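Local coordinates for threonine phosphate decarboxylase-like enzyme (Sulfurospirillum multivorans, PDB 6OUX), which decarboxylates L-serine O-phosphate to ethanolamine O-phosphate with the help of pyridoxal phosphate, supplying the linker precursor for norcobamide biosynthesis, at residues K15-L20 with H27-E32; K300-E305 with M325-M330; A339-S344 with K386-D391; S344-L347 with G351-V354. One frame throughout, in Å; residues are numbered along the deposited sequence.

Interaction 1. Residues K15-L20 with H27-E32; sequences KAFHAL and HSPSME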
loop_
_atom_site.group_PDB
_atom_site.type_symbol
_atom_site.label_atom_id
_atom_site.label_comp_id
_atom_site.label_asym_id
_atom_site.label_seq_id
_atom_site.Cartn_x
_atom_site.Cartn_y
_atom_site.Cartn_z
ATOM N N LYS A 15 -12.881 2.608 -33.083
ATOM C CA LYS A 15 -13.337 1.236 -32.863
ATOM C C LYS A 15 -12.320 0.399 -32.133
ATOM O O LYS A 15 -12.685 -0.341 -31.195
ATOM C CB LYS A 15 -13.760 0.545 -34.183
ATOM C CG LYS A 15 -15.116 1.042 -34.668
ATOM C CD LYS A 15 -15.618 0.119 -35.757
ATOM C CE LYS A 15 -16.754 0.738 -36.563
ATOM N NZ LYS A 15 -17.573 -0.403 -37.042
ATOM N N ALA A 16 -11.044 0.475 -32.551
ATOM C CA ALA A 16 -9.979 -0.291 -31.873
ATOM C C ALA A 16 -9.858 0.188 -30.423
ATOM O O ALA A 16 -9.722 -0.604 -29.478
ATOM C CB ALA A 16 -8.660 -0.081 -32.604
ATOM N N PHE A 17 -9.925 1.501 -30.246
ATOM C CA PHE A 17 -9.794 2.105 -28.895
ATOM C C PHE A 17 -10.868 1.546 -27.888
ATOM O O PHE A 17 -10.541 1.061 -26.792
ATOM C CB PHE A 17 -9.800 3.634 -29.093
ATOM C CG PHE A 17 -9.872 4.445 -27.830
ATOM C CD1 PHE A 17 -8.713 4.829 -27.165
ATOM C CD2 PHE A 17 -11.100 4.878 -27.332
ATOM C CE1 PHE A 17 -8.795 5.614 -26.033
ATOM C CE2 PHE A 17 -11.168 5.668 -26.177
ATOM C CZ PHE A 17 -10.009 6.004 -25.535
ATOM N N HIS A 18 -12.128 1.519 -28.313
ATOM C CA HIS A 18 -13.190 0.781 -27.592
ATOM C C HIS A 18 -12.992 -0.722 -27.370
ATOM O O HIS A 18 -13.393 -1.253 -26.346
ATOM C CB HIS A 18 -14.522 0.969 -28.289
ATOM C CG HIS A 18 -15.112 2.341 -28.130
ATOM N ND1 HIS A 18 -14.679 3.254 -27.187
ATOM C CD2 HIS A 18 -16.144 2.936 -28.777
ATOM C CE1 HIS A 18 -15.408 4.354 -27.272
ATOM N NE2 HIS A 18 -16.311 4.180 -28.222
ATOM N N ALA A 19 -12.439 -1.436 -28.322
ATOM C CA ALA A 19 -12.159 -2.873 -28.107
ATOM C C ALA A 19 -11.351 -3.121 -26.816
ATOM O O ALA A 19 -11.459 -4.197 -26.207
ATOM C CB ALA A 19 -11.394 -3.469 -29.294
ATOM N N LEU A 20 -10.517 -2.147 -26.431
ATOM C CA LEU A 20 -9.630 -2.297 -25.262
ATOM C C LEU A 20 -10.360 -2.471 -23.915
ATOM O O LEU A 20 -11.468 -1.957 -23.721
ATOM C CB LEU A 20 -8.686 -1.113 -25.183
ATOM C CG LEU A 20 -7.677 -1.075 -26.293
ATOM C CD1 LEU A 20 -7.039 0.300 -26.336
ATOM C CD2 LEU A 20 -6.632 -2.159 -26.065
ATOM N N HIS A 27 -7.789 6.235 -15.929
ATOM C CA HIS A 27 -7.469 5.892 -17.342
ATOM C C HIS A 27 -8.227 4.652 -17.809
ATOM O O HIS A 27 -7.789 3.521 -17.552
ATOM C CB HIS A 27 -5.991 5.608 -17.534
ATOM C CG HIS A 27 -5.107 6.731 -17.124
ATOM N ND1 HIS A 27 -4.626 6.861 -15.844
ATOM C CD2 HIS A 27 -4.589 7.765 -17.829
ATOM C CE1 HIS A 27 -3.842 7.925 -15.781
ATOM N NE2 HIS A 27 -3.811 8.495 -16.967
ATOM N N SER A 28 -9.326 4.879 -18.505
ATOM C CA SER A 28 -10.070 3.810 -19.157
ATOM C C SER A 28 -10.274 4.140 -20.636
ATOM O O SER A 28 -11.013 5.090 -20.997
ATOM C CB SER A 28 -11.425 3.620 -18.501
ATOM O OG SER A 28 -12.072 2.425 -18.981
ATOM N N PRO A 29 -9.605 3.408 -21.506
ATOM C CA PRO A 29 -8.645 2.310 -21.217
ATOM C C PRO A 29 -7.317 2.736 -20.561
ATOM O O PRO A 29 -6.967 3.946 -20.539
ATOM C CB PRO A 29 -8.395 1.701 -22.585
ATOM C CG PRO A 29 -8.724 2.805 -23.574
ATOM C CD PRO A 29 -9.846 3.579 -22.946
ATOM N N SER A 30 -6.576 1.748 -20.067
ATOM C CA SER A 30 -5.356 2.003 -19.337
ATOM C C SER A 30 -4.346 2.529 -20.281
ATOM O O SER A 30 -4.386 2.197 -21.446
ATOM C CB SER A 30 -4.803 0.714 -18.703
ATOM O OG SER A 30 -3.980 -0.002 -19.620
ATOM N N MET A 31 -3.424 3.335 -19.776
ATOM C CA MET A 31 -2.292 3.832 -20.556
ATOM C C MET A 31 -1.350 2.760 -21.101
ATOM O O MET A 31 -0.772 2.931 -22.178
ATOM C CB MET A 31 -1.430 4.772 -19.721
ATOM C CG MET A 31 -0.866 5.887 -20.552
ATOM S SD MET A 31 -2.096 7.185 -20.803
ATOM C CE MET A 31 -1.019 8.545 -20.437
ATOM N N GLU A 32 -1.163 1.696 -20.339
ATOM C CA GLU A 32 -0.328 0.573 -20.754
ATOM C C GLU A 32 -0.962 -0.119 -21.974
ATOM O O GLU A 32 -0.259 -0.540 -22.890
ATOM C CB GLU A 32 -0.164 -0.403 -19.583
ATOM C CG GLU A 32 0.514 0.209 -18.346
ATOM C CD GLU A 32 -0.430 0.747 -17.258
ATOM O OE1 GLU A 32 -1.570 1.177 -17.569
ATOM O OE2 GLU A 32 -0.013 0.755 -16.072
#
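The Phe17 ring takes the Pro29 ring on one face: Pro29 CG stands 4.1 Å from the centroid of the Phe17 ring, 27° off its normal, a CH-pi contact. The nearest ring atoms are at the outer end of that face, Phe17 CZ 3.6 Å from Pro29 CD and Phe17 CE1 3.7 Å from Pro29 CG. The two side chains cross at about a right angle. With CG anti to the backbone N (chi1 172°), the phenyl group swings out from helix 11-19 to reach the proline. Leu20, just past the helix, sets its CB 3.8 Å from Pro29 CB, while Leu20 CD1 reaches the carbon shared with Phe17, 4.1 Å from Pro29 CG. Pro29 follows a cis peptide bond, and its carbonyl accepts from the hydroxyl of Tyr353. Around the pair, Phe17 also packs on Ile343 and Leu347 of helix 339-350 and on Leu34 of helix 31-37. Neighbouring Ser28 touches Arg355, which probably binds O-phospho-L-serine. Replacing Phe17 with an alanine would probably leave Pro29 without the aromatic surface under its CG and CD and open a gap toward helix 339-350. The contact is wholly apolar, aromatic and aliphatic carbon closing over a buried cis-proline, while the Pro29 carbonyl finds its partner in strand 352-356.

Interaction 2. Residues K300-E305 with M325-M330; sequences KQYIKE and MANFVM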
loop_
_atom_site.group_PDB
_atom_site.type_symbol
_atom_site.label_atom_id
_atom_site.label_comp_id
_atom_site.label_asym_id
_atom_site.label_seq_id
_atom_site.Cartn_x
_atom_site.Cartn_y
_atom_site.Cartn_z
ATOM N N LYS A 300 -3.027 28.004 -4.229
ATOM C CA LYS A 300 -3.672 29.208 -4.713
ATOM C C LYS A 300 -3.410 29.517 -6.172
ATOM O O LYS A 300 -4.323 29.915 -6.874
ATOM C CB LYS A 300 -3.344 30.449 -3.884
ATOM C CG LYS A 300 -3.865 30.400 -2.478
ATOM C CD LYS A 300 -3.860 31.784 -1.816
ATOM C CE LYS A 300 -2.702 32.007 -0.896
ATOM N NZ LYS A 300 -3.072 32.172 0.540
ATOM N N GLN A 301 -2.185 29.259 -6.629
ATOM C CA GLN A 301 -1.847 29.391 -8.023
ATOM C C GLN A 301 -2.670 28.469 -8.883
ATOM O O GLN A 301 -3.176 28.873 -9.959
ATOM C CB GLN A 301 -0.347 29.096 -8.176
ATOM C CG GLN A 301 0.238 29.041 -9.558
ATOM C CD GLN A 301 1.725 28.713 -9.516
ATOM O OE1 GLN A 301 2.205 27.999 -8.608
ATOM N NE2 GLN A 301 2.443 29.185 -10.489
ATOM N N TYR A 302 -2.787 27.212 -8.450
ATOM C CA TYR A 302 -3.612 26.244 -9.147
ATOM C C TYR A 302 -5.123 26.620 -9.168
ATOM O O TYR A 302 -5.776 26.477 -10.203
ATOM C CB TYR A 302 -3.433 24.839 -8.583
ATOM C CG TYR A 302 -4.122 23.792 -9.429
ATOM C CD1 TYR A 302 -3.695 23.443 -10.674
ATOM C CD2 TYR A 302 -5.267 23.190 -8.971
ATOM C CE1 TYR A 302 -4.364 22.490 -11.444
ATOM C CE2 TYR A 302 -5.941 22.242 -9.727
ATOM C CZ TYR A 302 -5.460 21.866 -10.939
ATOM O OH TYR A 302 -6.190 20.926 -11.627
ATOM N N ILE A 303 -5.681 27.065 -8.062
ATOM C CA ILE A 303 -7.067 27.522 -8.093
ATOM C C ILE A 303 -7.241 28.692 -9.084
ATOM O O ILE A 303 -8.254 28.735 -9.862
ATOM C CB ILE A 303 -7.521 27.968 -6.709
ATOM C CG1 ILE A 303 -7.610 26.778 -5.775
ATOM C CG2 ILE A 303 -8.815 28.778 -6.720
ATOM C CD1 ILE A 303 -7.813 27.180 -4.333
ATOM N N LYS A 304 -6.277 29.613 -9.110
ATOM C CA LYS A 304 -6.376 30.759 -10.034
ATOM C C LYS A 304 -6.330 30.277 -11.461
ATOM O O LYS A 304 -7.121 30.725 -12.294
ATOM C CB LYS A 304 -5.350 31.857 -9.765
ATOM C CG LYS A 304 -5.640 32.619 -8.472
ATOM C CD LYS A 304 -4.557 33.660 -8.157
ATOM C CE LYS A 304 -4.690 34.071 -6.685
ATOM N NZ LYS A 304 -3.503 34.794 -6.184
ATOM N N GLU A 305 -5.483 29.288 -11.755
ATOM C CA GLU A 305 -5.493 28.765 -13.065
ATOM C C GLU A 305 -6.794 28.006 -13.425
ATOM O O GLU A 305 -7.224 28.138 -14.564
ATOM C CB GLU A 305 -4.233 27.904 -13.298
ATOM C CG GLU A 305 -4.077 27.242 -14.632
ATOM C CD GLU A 305 -4.324 28.147 -15.838
ATOM O OE1 GLU A 305 -3.905 29.340 -15.740
ATOM O OE2 GLU A 305 -4.944 27.647 -16.865
ATOM N N MET A 325 -15.700 23.337 -8.161
ATOM C CA MET A 325 -14.663 23.828 -7.244
ATOM C C MET A 325 -13.667 22.742 -6.956
ATOM O O MET A 325 -13.168 22.615 -5.860
ATOM C CB MET A 325 -15.319 24.250 -5.998
ATOM C CG MET A 325 -16.187 25.451 -6.276
ATOM S SD MET A 325 -15.275 26.911 -5.690
ATOM C CE MET A 325 -16.148 26.597 -4.316
ATOM N N ALA A 326 -13.378 21.960 -7.964
ATOM C CA ALA A 326 -12.386 20.894 -7.807
ATOM C C ALA A 326 -11.232 21.133 -8.783
ATOM O O ALA A 326 -11.151 22.185 -9.349
ATOM C CB ALA A 326 -13.021 19.569 -8.018
ATOM N N ASN A 327 -10.377 20.142 -9.000
ATOM C CA ASN A 327 -9.298 20.235 -9.960
ATOM C C ASN A 327 -9.591 19.523 -11.263
ATOM O O ASN A 327 -8.714 18.964 -11.917
ATOM C CB ASN A 327 -7.984 19.735 -9.314
ATOM C CG ASN A 327 -8.023 18.313 -8.911
ATOM O OD1 ASN A 327 -9.072 17.799 -8.637
ATOM N ND2 ASN A 327 -6.844 17.694 -8.743
ATOM N N PHE A 328 -10.872 19.532 -11.616
ATOM C CA PHE A 328 -11.351 18.982 -12.836
ATOM C C PHE A 328 -12.689 19.693 -13.141
ATOM O O PHE A 328 -13.306 20.320 -12.245
ATOM C CB PHE A 328 -11.528 17.440 -12.683
ATOM C CG PHE A 328 -12.365 17.070 -11.524
ATOM C CD1 PHE A 328 -13.736 17.141 -11.604
ATOM C CD2 PHE A 328 -11.792 16.629 -10.337
ATOM C CE1 PHE A 328 -14.517 16.842 -10.490
ATOM C CE2 PHE A 328 -12.573 16.334 -9.209
ATOM C CZ PHE A 328 -13.940 16.414 -9.307
ATOM N N VAL A 329 -13.080 19.599 -14.399
ATOM C CA VAL A 329 -14.318 20.144 -14.932
ATOM C C VAL A 329 -14.952 19.026 -15.756
ATOM O O VAL A 329 -14.212 18.224 -16.356
ATOM C CB VAL A 329 -14.015 21.346 -15.839
ATOM C CG1 VAL A 329 -15.280 22.064 -16.190
ATOM C CG2 VAL A 329 -13.165 22.371 -15.112
ATOM N N MET A 330 -16.275 18.933 -15.717
ATOM C CA MET A 330 -17.059 18.052 -16.541
ATOM C C MET A 330 -17.801 18.913 -17.569
ATOM O O MET A 330 -18.450 19.925 -17.224
ATOM C CB MET A 330 -18.102 17.251 -15.709
ATOM C CG MET A 330 -18.648 15.921 -16.356
ATOM S SD MET A 330 -19.756 14.941 -15.283
ATOM C CE MET A 330 -19.208 13.448 -15.221
#
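Tyr302, in the middle of helix 289-314, reaches Asn327, whose backbone is not yet extended, one residue before strand 328-332. The phenol comes end first, its edge against the foot of the asparagine: Tyr302 OH lies 3.2 Å from Asn327 CB, Tyr302 CE2 3.3 Å from the same CB, and Asn327 CA sits in the ring plane beside CE2, 3.9 Å away. Ring and amide planes stand 78° apart, so the two flat groups do not stack. CG of Asn327 lies between its backbone N and carbonyl carbon (chi1 63°), which carries the amide away from the ring. The polar ends are served elsewhere. The Tyr302 hydroxyl bonds to the carbonyl of Gly372, a residue that also pairs with the backbone of Asn327, and Asn327 ND2 bonds to Ser51 O. The contact thus joins helix 289-314 to the entry of strand 328-332, with the Asn327 side chain about 8 Å from that of Arg369, which probably binds O-phospho-L-serine. Both residues are buried, and their mutual contact is one of shape, an aromatic edge and hydroxyl on aliphatic carbon, while separate bonds to main-chain carbonyls satisfy the polar groups and fix where phenol and amide lie.

Interaction 3. Residues A339-S344 with K386-D391; sequences ASFVIS and KSILKD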
loop_
_atom_site.group_PDB
_atom_site.type_symbol
_atom_site.label_atom_id
_atom_site.label_comp_id
_atom_site.label_asym_id
_atom_site.label_seq_id
_atom_site.Cartn_x
_atom_site.Cartn_y
_atom_site.Cartn_z
ATOM N N ALA A 339 -18.941 11.458 -26.954
ATOM C CA ALA A 339 -17.681 11.607 -26.216
ATOM C C ALA A 339 -16.548 10.875 -26.945
ATOM O O ALA A 339 -15.428 11.387 -27.005
ATOM C CB ALA A 339 -17.812 11.100 -24.791
ATOM N N SER A 340 -16.825 9.697 -27.472
ATOM C CA SER A 340 -15.790 8.860 -28.213
ATOM C C SER A 340 -15.147 9.589 -29.413
ATOM O O SER A 340 -13.935 9.545 -29.607
ATOM C CB SER A 340 -16.386 7.482 -28.674
ATOM O OG SER A 340 -17.545 7.688 -29.520
ATOM N N PHE A 341 -15.957 10.326 -30.154
ATOM C CA PHE A 341 -15.497 11.167 -31.236
ATOM C C PHE A 341 -14.514 12.210 -30.742
ATOM O O PHE A 341 -13.474 12.366 -31.326
ATOM C CB PHE A 341 -16.662 11.885 -31.896
ATOM C CG PHE A 341 -16.240 12.954 -32.855
ATOM C CD1 PHE A 341 -15.712 12.628 -34.120
ATOM C CD2 PHE A 341 -16.366 14.288 -32.513
ATOM C CE1 PHE A 341 -15.286 13.636 -34.969
ATOM C CE2 PHE A 341 -15.942 15.287 -33.368
ATOM C CZ PHE A 341 -15.400 14.969 -34.578
ATOM N N VAL A 342 -14.858 12.883 -29.656
ATOM C CA VAL A 342 -14.042 13.936 -29.083
ATOM C C VAL A 342 -12.781 13.366 -28.494
ATOM O O VAL A 342 -11.697 13.877 -28.752
ATOM C CB VAL A 342 -14.822 14.821 -28.095
ATOM C CG1 VAL A 342 -13.947 15.908 -27.483
ATOM C CG2 VAL A 342 -15.934 15.468 -28.830
ATOM N N ILE A 343 -12.907 12.300 -27.733
ATOM C CA ILE A 343 -11.734 11.627 -27.132
ATOM C C ILE A 343 -10.699 11.110 -28.145
ATOM O O ILE A 343 -9.493 11.317 -27.981
ATOM C CB ILE A 343 -12.183 10.566 -26.145
ATOM C CG1 ILE A 343 -12.894 11.242 -24.982
ATOM C CG2 ILE A 343 -11.029 9.682 -25.648
ATOM C CD1 ILE A 343 -13.851 10.310 -24.188
ATOM N N SER A 344 -11.178 10.525 -29.245
ATOM C CA SER A 344 -10.315 10.061 -30.301
ATOM C C SER A 344 -9.635 11.203 -31.059
ATOM O O SER A 344 -8.459 11.122 -31.375
ATOM C CB SER A 344 -11.111 9.163 -31.247
ATOM O OG SER A 344 -11.549 8.027 -30.574
ATOM N N LYS A 386 -11.888 23.595 -29.279
ATOM C CA LYS A 386 -12.630 24.583 -30.086
ATOM C C LYS A 386 -12.639 24.146 -31.577
ATOM O O LYS A 386 -13.638 24.215 -32.257
ATOM C CB LYS A 386 -12.043 26.000 -29.958
ATOM C CG LYS A 386 -12.703 26.831 -28.893
ATOM C CD LYS A 386 -12.329 28.290 -29.054
ATOM C CE LYS A 386 -12.721 29.139 -27.845
ATOM N NZ LYS A 386 -11.501 29.910 -27.476
ATOM N N SER A 387 -11.498 23.676 -32.017
ATOM C CA SER A 387 -11.286 23.197 -33.340
ATOM C C SER A 387 -12.075 21.913 -33.642
ATOM O O SER A 387 -12.747 21.846 -34.659
ATOM C CB SER A 387 -9.795 22.955 -33.554
ATOM O OG SER A 387 -9.594 21.933 -34.517
ATOM N N ILE A 388 -11.977 20.919 -32.757
ATOM C CA ILE A 388 -12.741 19.682 -32.858
ATOM C C ILE A 388 -14.237 19.906 -32.829
ATOM O O ILE A 388 -14.961 19.199 -33.525
ATOM C CB ILE A 388 -12.372 18.670 -31.738
ATOM C CG1 ILE A 388 -10.930 18.191 -31.913
ATOM C CG2 ILE A 388 -13.321 17.503 -31.765
ATOM C CD1 ILE A 388 -10.327 17.481 -30.717
ATOM N N LEU A 389 -14.713 20.867 -32.045
ATOM C CA LEU A 389 -16.146 21.111 -31.931
ATOM C C LEU A 389 -16.697 22.232 -32.827
ATOM O O LEU A 389 -17.865 22.642 -32.665
ATOM C CB LEU A 389 -16.519 21.409 -30.461
ATOM C CG LEU A 389 -16.180 20.288 -29.455
ATOM C CD1 LEU A 389 -16.508 20.686 -28.023
ATOM C CD2 LEU A 389 -16.990 19.033 -29.827
ATOM N N LYS A 390 -15.863 22.768 -33.705
ATOM C CA LYS A 390 -16.319 23.771 -34.659
ATOM C C LYS A 390 -17.396 23.098 -35.535
ATOM O O LYS A 390 -17.176 21.973 -35.986
ATOM C CB LYS A 390 -15.141 24.189 -35.525
ATOM C CG LYS A 390 -15.192 25.595 -36.083
ATOM C CD LYS A 390 -14.002 25.823 -36.998
ATOM C CE LYS A 390 -14.026 27.217 -37.609
ATOM N NZ LYS A 390 -12.785 27.406 -38.405
ATOM N N ASP A 391 -18.549 23.720 -35.774
ATOM C CA ASP A 391 -19.511 23.058 -36.707
ATOM C C ASP A 391 -18.882 22.723 -38.094
ATOM O O ASP A 391 -18.819 21.551 -38.427
ATOM C CB ASP A 391 -20.919 23.704 -36.761
ATOM C CG ASP A 391 -22.040 22.696 -36.373
ATOM O OD1 ASP A 391 -21.708 21.581 -35.877
ATOM O OD2 ASP A 391 -23.239 22.998 -36.593
#
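Ile388 and Phe341 slide past each other in opposite directions, Ile388 CG2 resting 3.8 Å from Phe341 CE2, with the ring set obliquely to the methyl. The same ring atom, Phe341 CE2, lies 4.0 Å from the carbonyl oxygen of Ile388. Beside this pair, Val342 CG2 meets Leu389 CD2 at 3.8 Å, the two side chains crossing at about a right angle. Val342 turns its CG1 anti to the backbone N (chi1 179°), which leaves CG2 as the branch facing Leu389. Looser is the approach of Val342 CG2 to Ile388 CG2, 4.4 Å. Leu389 is the first residue to leave helical geometry after helix 375-388, so the contact falls just where that helix runs out. Farther out, Ile388 also packs on Ala345, Leu346 and Tyr350 of helix 339-350, and Ser387 OG bonds to Tyr350 OH, a polar tie next to the apolar seam. At the other flank of helix 339-350, Ser344 N and OG grip Ser340 O from opposite faces of its carbonyl plane, and the Ser344 hydroxyl also bonds to Thr14 of helix 11-19. Such helix-on-helix packing next to a sheet belongs to the small alpha/beta domain of the class I and II aminotransferase fold.

Interaction 4. Residues S344-L347 with G351-V354; sequences SALL and GIYV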
loop_
_atom_site.group_PDB
_atom_site.type_symbol
_atom_site.label_atom_id
_atom_site.label_comp_id
_atom_site.label_asym_id
_atom_site.label_seq_id
_atom_site.Cartn_x
_atom_site.Cartn_y
_atom_site.Cartn_z
ATOM N N SER A 344 -11.178 10.525 -29.245
ATOM C CA SER A 344 -10.315 10.061 -30.301
ATOM C C SER A 344 -9.635 11.203 -31.059
ATOM O O SER A 344 -8.459 11.122 -31.375
ATOM C CB SER A 344 -11.111 9.163 -31.247
ATOM O OG SER A 344 -11.549 8.027 -30.574
ATOM N N ALA A 345 -10.352 12.269 -31.338
ATOM C CA ALA A 345 -9.729 13.378 -32.030
ATOM C C ALA A 345 -8.688 14.071 -31.167
ATOM O O ALA A 345 -7.615 14.457 -31.683
ATOM C CB ALA A 345 -10.772 14.382 -32.510
ATOM N N LEU A 346 -8.974 14.224 -29.865
ATOM C CA LEU A 346 -8.001 14.785 -28.943
ATOM C C LEU A 346 -6.736 13.950 -28.916
ATOM O O LEU A 346 -5.625 14.507 -28.887
ATOM C CB LEU A 346 -8.582 14.899 -27.520
ATOM C CG LEU A 346 -9.608 16.030 -27.345
ATOM C CD1 LEU A 346 -10.482 15.818 -26.128
ATOM C CD2 LEU A 346 -8.902 17.375 -27.285
ATOM N N LEU A 347 -6.871 12.633 -28.858
ATOM C CA LEU A 347 -5.671 11.760 -28.812
ATOM C C LEU A 347 -4.877 11.879 -30.153
ATOM O O LEU A 347 -3.673 12.231 -30.186
ATOM C CB LEU A 347 -6.066 10.298 -28.554
ATOM C CG LEU A 347 -6.377 10.029 -27.080
ATOM C CD1 LEU A 347 -6.990 8.643 -26.889
ATOM C CD2 LEU A 347 -5.119 10.210 -26.240
ATOM N N GLY A 351 -2.584 14.688 -29.167
ATOM C CA GLY A 351 -2.031 13.974 -28.035
ATOM C C GLY A 351 -2.625 14.274 -26.631
ATOM O O GLY A 351 -1.946 14.130 -25.611
ATOM N N ILE A 352 -3.882 14.660 -26.586
ATOM C CA ILE A 352 -4.534 15.009 -25.316
ATOM C C ILE A 352 -5.448 13.882 -24.910
ATOM O O ILE A 352 -6.358 13.566 -25.696
ATOM C CB ILE A 352 -5.329 16.303 -25.476
ATOM C CG1 ILE A 352 -4.339 17.480 -25.759
ATOM C CG2 ILE A 352 -6.126 16.594 -24.215
ATOM C CD1 ILE A 352 -4.979 18.811 -26.096
ATOM N N TYR A 353 -5.243 13.319 -23.692
ATOM C CA TYR A 353 -6.158 12.280 -23.110
ATOM C C TYR A 353 -7.121 12.853 -22.060
ATOM O O TYR A 353 -6.670 13.495 -21.107
ATOM C CB TYR A 353 -5.355 11.189 -22.434
ATOM C CG TYR A 353 -6.028 9.862 -22.286
ATOM C CD1 TYR A 353 -7.246 9.562 -22.918
ATOM C CD2 TYR A 353 -5.425 8.879 -21.549
ATOM C CE1 TYR A 353 -7.851 8.317 -22.765
ATOM C CE2 TYR A 353 -6.029 7.640 -21.415
ATOM C CZ TYR A 353 -7.230 7.365 -22.040
ATOM O OH TYR A 353 -7.825 6.121 -21.903
ATOM N N VAL A 354 -8.422 12.665 -22.270
ATOM C CA VAL A 354 -9.448 13.071 -21.295
ATOM C C VAL A 354 -10.345 11.856 -21.023
ATOM O O VAL A 354 -10.237 10.838 -21.716
ATOM C CB VAL A 354 -10.264 14.315 -21.727
ATOM C CG1 VAL A 354 -9.352 15.457 -22.082
ATOM C CG2 VAL A 354 -11.246 14.042 -22.881
#
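Ile352 N gives the straighter of two backbone bonds here, reaching Leu346 O at 2.9 Å with an N-H...O angle of 167°. Gly351 N binds Leu347 O at the same 2.9 Å but bent, at 135°; in each the donor sits above the carbonyl plane. Together they fasten the last turn of helix 339-350 to the start of strand 352-356. Gly351, the first residue past the helix, has a positive phi, a conformation that glycine adopts most easily. The side chains then close the turn. Leu346 sets CB 3.2 Å from Ile352 O and reaches on with CD1 to Val354 CG2, 3.8 Å away, crossing that valine at about a right angle. Leu347, next along the helix, holds CG anti to the carbonyl carbon (chi1 -79°), which carries its CD2 against the strand, 3.6 Å from Ile352 O, 3.9 Å from Tyr353 CA and 3.9 Å from Tyr353 CB, the ring obliquely placed. An alanine in place of Leu347 would probably bare the base of Tyr353 and lose the packing on Phe13 and Phe17 of helix 11-19. The tyrosine hydroxyl has its polar partner in Pro29. Main-chain bonds thus fix the reversal from helix to strand, and buried leucines seal it, just ahead of Arg355, which probably binds O-phospho-L-serine.

Overall arrangement
Helix 339-350 ties three of the four contacts together. Interactions 3 and 4 share Ser344, and interaction 1 packs on the same helix through its aromatic ring and is joined to interaction 4 by a hydrogen bond. Interaction 2 stands apart, its centre about 21 Å or more from the others, yet it meets the same five-stranded sheet as interaction 4 through strand 328-332. Interactions 1, 2 and 4 are buried, whereas interaction 3, near the C-terminus, is partly exposed. Chemistry follows place: only interaction 4, where helix passes directly into strand, has backbone bonds between its segments; 1 and 3, between separate elements, are apolar, and 2 sets polar side chains together that bond elsewhere.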